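Local structure of DNA-entry nuclease inhibitor (Bacillus subtilis subsp. subtilis, 4MQD) at residues A54-S68 with L123-V135. The protein inhibits the DNA-entry nuclease, its partner in a membrane complex that governs binding and entry of donor DNA, and contributes to competence for transformation. Residues are numbered along the deposited sequence; the frame is centred on the assembly and turned at random.
Sequences AQRNTKAFILFRLNS and LHADTYIIDAVSV
Gln55 offers its backbone N to Tyr128 OH (2.9 Å), a loop-to-side-chain bond ahead of a parallel pairing of two strands in which loops reinforce both ends. The tyrosine hydroxyl in turn donates to a water, which donates to Asp126 OD2. Arg56 NH1 closes a salt bridge to Asp126 OD2 at 3.0 Å, on the syn side and almost within the guanidinium plane; the bend at chi3 (62°) curls the arginine back to it. Asp126 OD1 is held separately by the backbone N of Ala118.

From Phe61 onward the ladder alternates: Phe61, Leu63 and Arg65 each give an N-H to one residue and a carbonyl to the residue two further along, as parallel strands require. On one sheet face, Leu123 CD1 bridges Phe61 CB and Leu63 CD1 (3.8 Å to the latter), while Ile129 CG2 lies over one face of the Arg65 guanidinium. On the other, Phe64 CE1 packs on Ile130 CG2 (3.5 Å).

Asn67 turns off the strand with left-handed backbone angles (54°/44°), yet its side chain extends the pairing: OD1 accepts from Ser134 N (2.8 Å) and ND2 donates to Ser134 OG. Ser68 N then reaches Asp131 OD1 (3.2 Å).

Strands 59-66 and 127-134 are thus the parallel neighbours within a mixed sheet, flanked by antiparallel strands 6-14 and 107-116; Ile62, Phe64 and Ile130 pack against strand 90-93 of the second sheet.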
loop_
_atom_site.group_PDB
_atom_site.type_symbol
_atom_site.label_atom_id
_atom_site.label_comp_id
_atom_site.label_asym_id
_atom_site.label_seq_id
_atom_site.Cartn_x
_atom_site.Cartn_y
_atom_site.Cartn_z
ATOM N N ALA A 54 16.315 9.421 3.692
ATOM C CA ALA A 54 15.891 8.387 4.626
ATOM C C ALA A 54 15.547 9.044 5.953
ATOM O O ALA A 54 16.105 10.087 6.297
ATOM C CB ALA A 54 16.994 7.357 4.812
ATOM N N GLN A 55 14.625 8.434 6.692
ATOM C CA GLN A 55 14.147 9.007 7.950
ATOM C C GLN A 55 15.203 8.995 9.050
ATOM O O GLN A 55 15.282 9.931 9.844
ATOM C CB GLN A 55 12.905 8.263 8.434
ATOM C CG GLN A 55 11.679 8.501 7.573
ATOM C CD GLN A 55 10.417 7.954 8.207
ATOM O OE1 GLN A 55 10.458 6.963 8.938
ATOM N NE2 GLN A 55 9.288 8.598 7.932
ATOM N N ARG A 56 16.005 7.936 9.100
ATOM C CA ARG A 56 17.031 7.804 10.130
ATOM C C ARG A 56 18.177 6.900 9.689
ATOM O O ARG A 56 18.073 6.172 8.697
ATOM C CB ARG A 56 16.413 7.279 11.430
ATOM C CG ARG A 56 15.647 5.975 11.274
ATOM C CD ARG A 56 14.873 5.615 12.532
ATOM N NE ARG A 56 13.856 6.617 12.856
ATOM C CZ ARG A 56 12.676 6.740 12.245
ATOM N NH1 ARG A 56 12.324 5.924 11.251
ATOM N NH2 ARG A 56 11.836 7.696 12.631
ATOM N N ASN A 57 19.274 6.972 10.436
ATOM C CA ASN A 57 20.441 6.136 10.196
ATOM C C ASN A 57 20.291 4.829 10.957
ATOM O O ASN A 57 20.348 4.803 12.187
ATOM C CB ASN A 57 21.711 6.866 10.624
ATOM C CG ASN A 57 21.920 8.159 9.860
ATOM O OD1 ASN A 57 21.542 8.273 8.695
ATOM N ND2 ASN A 57 22.522 9.137 10.515
ATOM N N THR A 58 20.085 3.748 10.212
ATOM C CA THR A 58 19.783 2.450 10.792
ATOM C C THR A 58 19.993 1.361 9.745
ATOM O O THR A 58 20.225 1.659 8.572
ATOM C CB THR A 58 18.322 2.407 11.302
ATOM O OG1 THR A 58 18.069 1.160 11.960
ATOM C CG2 THR A 58 17.328 2.581 10.152
ATOM N N LYS A 59 19.926 0.105 10.175
ATOM C CA LYS A 59 19.940 -1.021 9.244
ATOM C C LYS A 59 18.565 -1.137 8.593
ATOM O O LYS A 59 17.619 -1.637 9.201
ATOM C CB LYS A 59 20.328 -2.327 9.947
ATOM C CG LYS A 59 21.831 -2.553 10.012
ATOM C CD LYS A 59 22.210 -3.659 10.988
ATOM C CE LYS A 59 22.251 -3.155 12.423
ATOM N NZ LYS A 59 22.817 -4.169 13.356
ATOM N N ALA A 60 18.467 -0.654 7.358
ATOM C CA ALA A 60 17.208 -0.634 6.619
ATOM C C ALA A 60 17.198 -1.719 5.552
ATOM O O ALA A 60 18.239 -2.295 5.230
ATOM C CB ALA A 60 17.002 0.729 5.983
ATOM N N PHE A 61 16.014 -1.994 5.010
ATOM C CA PHE A 61 15.862 -2.938 3.909
ATOM C C PHE A 61 15.466 -2.200 2.637
ATOM O O PHE A 61 14.583 -1.342 2.660
ATOM C CB PHE A 61 14.815 -4.003 4.248
ATOM C CG PHE A 61 15.298 -5.034 5.227
ATOM C CD1 PHE A 61 16.068 -6.109 4.799
ATOM C CD2 PHE A 61 14.990 -4.930 6.575
ATOM C CE1 PHE A 61 16.519 -7.061 5.697
ATOM C CE2 PHE A 61 15.438 -5.880 7.480
ATOM C CZ PHE A 61 16.203 -6.947 7.039
ATOM N N ILE A 62 16.137 -2.532 1.537
ATOM C CA ILE A 62 15.812 -1.998 0.219
ATOM C C ILE A 62 15.067 -3.070 -0.569
ATOM O O ILE A 62 15.605 -4.151 -0.799
ATOM C CB ILE A 62 17.086 -1.606 -0.563
ATOM C CG1 ILE A 62 17.941 -0.611 0.240
ATOM C CG2 ILE A 62 16.726 -1.049 -1.936
ATOM C CD1 ILE A 62 17.275 0.723 0.520
ATOM N N LEU A 63 13.831 -2.770 -0.965
ATOM C CA LEU A 63 13.041 -3.654 -1.829
ATOM C C LEU A 63 12.967 -3.056 -3.224
ATOM O O LEU A 63 12.195 -2.125 -3.466
ATOM C CB LEU A 63 11.624 -3.846 -1.278
ATOM C CG LEU A 63 11.423 -5.008 -0.308
ATOM C CD1 LEU A 63 12.362 -4.885 0.882
ATOM C CD2 LEU A 63 9.971 -5.072 0.145
ATOM N N PHE A 64 13.773 -3.583 -4.140
ATOM C CA PHE A 64 13.771 -3.093 -5.512
ATOM C C PHE A 64 12.805 -3.908 -6.361
ATOM O O PHE A 64 12.749 -5.134 -6.240
ATOM C CB PHE A 64 15.173 -3.137 -6.117
ATOM C CG PHE A 64 15.314 -2.288 -7.346
ATOM C CD1 PHE A 64 15.491 -0.918 -7.237
ATOM C CD2 PHE A 64 15.243 -2.854 -8.611
ATOM C CE1 PHE A 64 15.607 -0.128 -8.367
ATOM C CE2 PHE A 64 15.361 -2.071 -9.746
ATOM C CZ PHE A 64 15.542 -0.705 -9.623
ATOM N N ARG A 65 12.047 -3.219 -7.212
ATOM C CA ARG A 65 11.070 -3.856 -8.094
ATOM C C ARG A 65 11.104 -3.248 -9.489
ATOM O O ARG A 65 11.429 -2.071 -9.653
ATOM C CB ARG A 65 9.661 -3.692 -7.531
ATOM C CG ARG A 65 9.435 -4.353 -6.185
ATOM C CD ARG A 65 8.046 -4.043 -5.666
ATOM N NE ARG A 65 7.833 -4.593 -4.334
ATOM C CZ ARG A 65 6.725 -4.429 -3.614
ATOM N NH1 ARG A 65 5.704 -3.722 -4.089
ATOM N NH2 ARG A 65 6.641 -4.977 -2.407
ATOM N N LEU A 66 10.757 -4.063 -10.482
ATOM C CA LEU A 66 10.623 -3.620 -11.867
ATOM C C LEU A 66 9.190 -3.876 -12.342
ATOM O O LEU A 66 8.741 -5.024 -12.381
ATOM C CB LEU A 66 11.617 -4.367 -12.759
ATOM C CG LEU A 66 11.577 -4.104 -14.269
ATOM C CD1 LEU A 66 11.768 -2.630 -14.594
ATOM C CD2 LEU A 66 12.628 -4.948 -14.972
ATOM N N ASN A 67 8.485 -2.798 -12.690
ATOM C CA ASN A 67 7.109 -2.865 -13.199
ATOM C C ASN A 67 6.149 -3.627 -12.286
ATOM O O ASN A 67 5.340 -4.433 -12.749
ATOM C CB ASN A 67 7.086 -3.460 -14.612
ATOM C CG ASN A 67 7.858 -2.617 -15.610
ATOM O OD1 ASN A 67 7.739 -1.392 -15.626
ATOM N ND2 ASN A 67 8.647 -3.270 -16.457
ATOM N N SER A 68 6.241 -3.361 -10.987
ATOM C CA SER A 68 5.333 -3.964 -10.022
ATOM C C SER A 68 3.983 -3.260 -10.069
ATOM O O SER A 68 3.920 -2.039 -10.212
ATOM C CB SER A 68 5.906 -3.875 -8.608
ATOM O OG SER A 68 5.014 -4.442 -7.664
ATOM N N LEU A 123 8.865 -6.360 7.752
ATOM C CA LEU A 123 10.262 -6.696 8.017
ATOM C C LEU A 123 10.727 -6.101 9.351
ATOM O O LEU A 123 11.826 -6.403 9.818
ATOM C CB LEU A 123 11.153 -6.188 6.884
ATOM C CG LEU A 123 10.769 -6.642 5.474
ATOM C CD1 LEU A 123 11.625 -5.928 4.444
ATOM C CD2 LEU A 123 10.899 -8.150 5.328
ATOM N N HIS A 124 9.890 -5.245 9.943
ATOM C CA HIS A 124 10.124 -4.685 11.279
ATOM C C HIS A 124 11.423 -3.884 11.359
ATOM O O HIS A 124 12.109 -3.874 12.381
ATOM C CB HIS A 124 10.078 -5.796 12.331
ATOM C CG HIS A 124 8.903 -6.710 12.170
ATOM N ND1 HIS A 124 7.613 -6.317 12.452
ATOM C CD2 HIS A 124 8.820 -7.987 11.729
ATOM C CE1 HIS A 124 6.787 -7.317 12.203
ATOM N NE2 HIS A 124 7.494 -8.342 11.763
ATOM N N ALA A 125 11.736 -3.216 10.254
ATOM C CA ALA A 125 12.859 -2.297 10.158
ATOM C C ALA A 125 12.503 -1.317 9.051
ATOM O O ALA A 125 11.694 -1.637 8.178
ATOM C CB ALA A 125 14.139 -3.043 9.823
ATOM N N ASP A 126 13.089 -0.127 9.089
ATOM C CA ASP A 126 12.807 0.878 8.071
ATOM C C ASP A 126 13.006 0.264 6.693
ATOM O O ASP A 126 14.061 -0.294 6.401
ATOM C CB ASP A 126 13.696 2.108 8.250
ATOM C CG ASP A 126 13.304 2.941 9.458
ATOM O OD1 ASP A 126 12.287 2.628 10.113
ATOM O OD2 ASP A 126 14.018 3.918 9.752
ATOM N N THR A 127 11.968 0.345 5.868
ATOM C CA THR A 127 11.953 -0.318 4.575
ATOM C C THR A 127 11.709 0.702 3.474
ATOM O O THR A 127 10.816 1.547 3.583
ATOM C CB THR A 127 10.866 -1.409 4.536
ATOM O OG1 THR A 127 11.083 -2.334 5.610
ATOM C CG2 THR A 127 10.886 -2.159 3.207
ATOM N N TYR A 128 12.516 0.622 2.421
ATOM C CA TYR A 128 12.394 1.522 1.282
ATOM C C TYR A 128 12.101 0.718 0.022
ATOM O O TYR A 128 12.943 -0.047 -0.451
ATOM C CB TYR A 128 13.659 2.366 1.143
ATOM C CG TYR A 128 13.846 3.287 2.327
ATOM C CD1 TYR A 128 13.266 4.551 2.347
ATOM C CD2 TYR A 128 14.567 2.878 3.447
ATOM C CE1 TYR A 128 13.414 5.391 3.439
ATOM C CE2 TYR A 128 14.720 3.712 4.544
ATOM C CZ TYR A 128 14.143 4.966 4.533
ATOM O OH TYR A 128 14.290 5.797 5.616
ATOM N N ILE A 129 10.883 0.878 -0.492
ATOM C CA ILE A 129 10.435 0.158 -1.678
ATOM C C ILE A 129 10.707 1.027 -2.896
ATOM O O ILE A 129 10.270 2.177 -2.952
ATOM C CB ILE A 129 8.933 -0.193 -1.612
ATOM C CG1 ILE A 129 8.637 -1.030 -0.359
ATOM C CG2 ILE A 129 8.502 -0.941 -2.871
ATOM C CD1 ILE A 129 7.165 -1.297 -0.123
ATOM N N ILE A 130 11.433 0.469 -3.862
ATOM C CA ILE A 130 11.840 1.201 -5.056
ATOM C C ILE A 130 11.321 0.486 -6.304
ATOM O O ILE A 130 11.795 -0.601 -6.643
ATOM C CB ILE A 130 13.374 1.344 -5.118
ATOM C CG1 ILE A 130 13.895 2.021 -3.843
ATOM C CG2 ILE A 130 13.786 2.149 -6.346
ATOM C CD1 ILE A 130 15.397 1.960 -3.678
ATOM N N ASP A 131 10.348 1.099 -6.978
ATOM C CA ASP A 131 9.744 0.523 -8.179
ATOM C C ASP A 131 10.162 1.311 -9.417
ATOM O O ASP A 131 9.839 2.497 -9.553
ATOM C CB ASP A 131 8.215 0.504 -8.050
ATOM C CG ASP A 131 7.519 -0.205 -9.219
ATOM O OD1 ASP A 131 8.129 -1.087 -9.865
ATOM O OD2 ASP A 131 6.339 0.118 -9.479
ATOM N N ALA A 132 10.892 0.645 -10.309
ATOM C CA ALA A 132 11.240 1.206 -11.606
ATOM C C ALA A 132 10.160 0.813 -12.609
ATOM O O ALA A 132 10.019 -0.364 -12.941
ATOM C CB ALA A 132 12.601 0.698 -12.059
ATOM N N VAL A 133 9.394 1.797 -13.076
ATOM C CA VAL A 133 8.357 1.568 -14.080
ATOM C C VAL A 133 8.873 2.014 -15.446
ATOM O O VAL A 133 9.276 3.163 -15.610
ATOM C CB VAL A 133 7.064 2.335 -13.741
ATOM C CG1 VAL A 133 5.984 2.053 -14.781
ATOM C CG2 VAL A 133 6.582 1.965 -12.344
ATOM N N SER A 134 8.847 1.105 -16.420
ATOM C CA SER A 134 9.401 1.365 -17.750
ATOM C C SER A 134 8.640 2.454 -18.500
ATOM O O SER A 134 7.409 2.475 -18.492
ATOM C CB SER A 134 9.397 0.086 -18.590
ATOM O OG SER A 134 10.184 -0.922 -17.986
ATOM N N VAL A 135 9.385 3.355 -19.138
ATOM C CA VAL A 135 8.816 4.409 -19.980
ATOM C C VAL A 135 9.705 4.618 -21.204
ATOM O O VAL A 135 10.072 3.662 -21.888
ATOM C CB VAL A 135 8.688 5.744 -19.214
ATOM C CG1 VAL A 135 8.163 6.845 -20.132
ATOM C CG2 VAL A 135 7.783 5.578 -17.999
HETATM O O HOH W 1 15.547 4.967 7.755
HETATM O O HOH W 2 15.152 0.345 10.884
#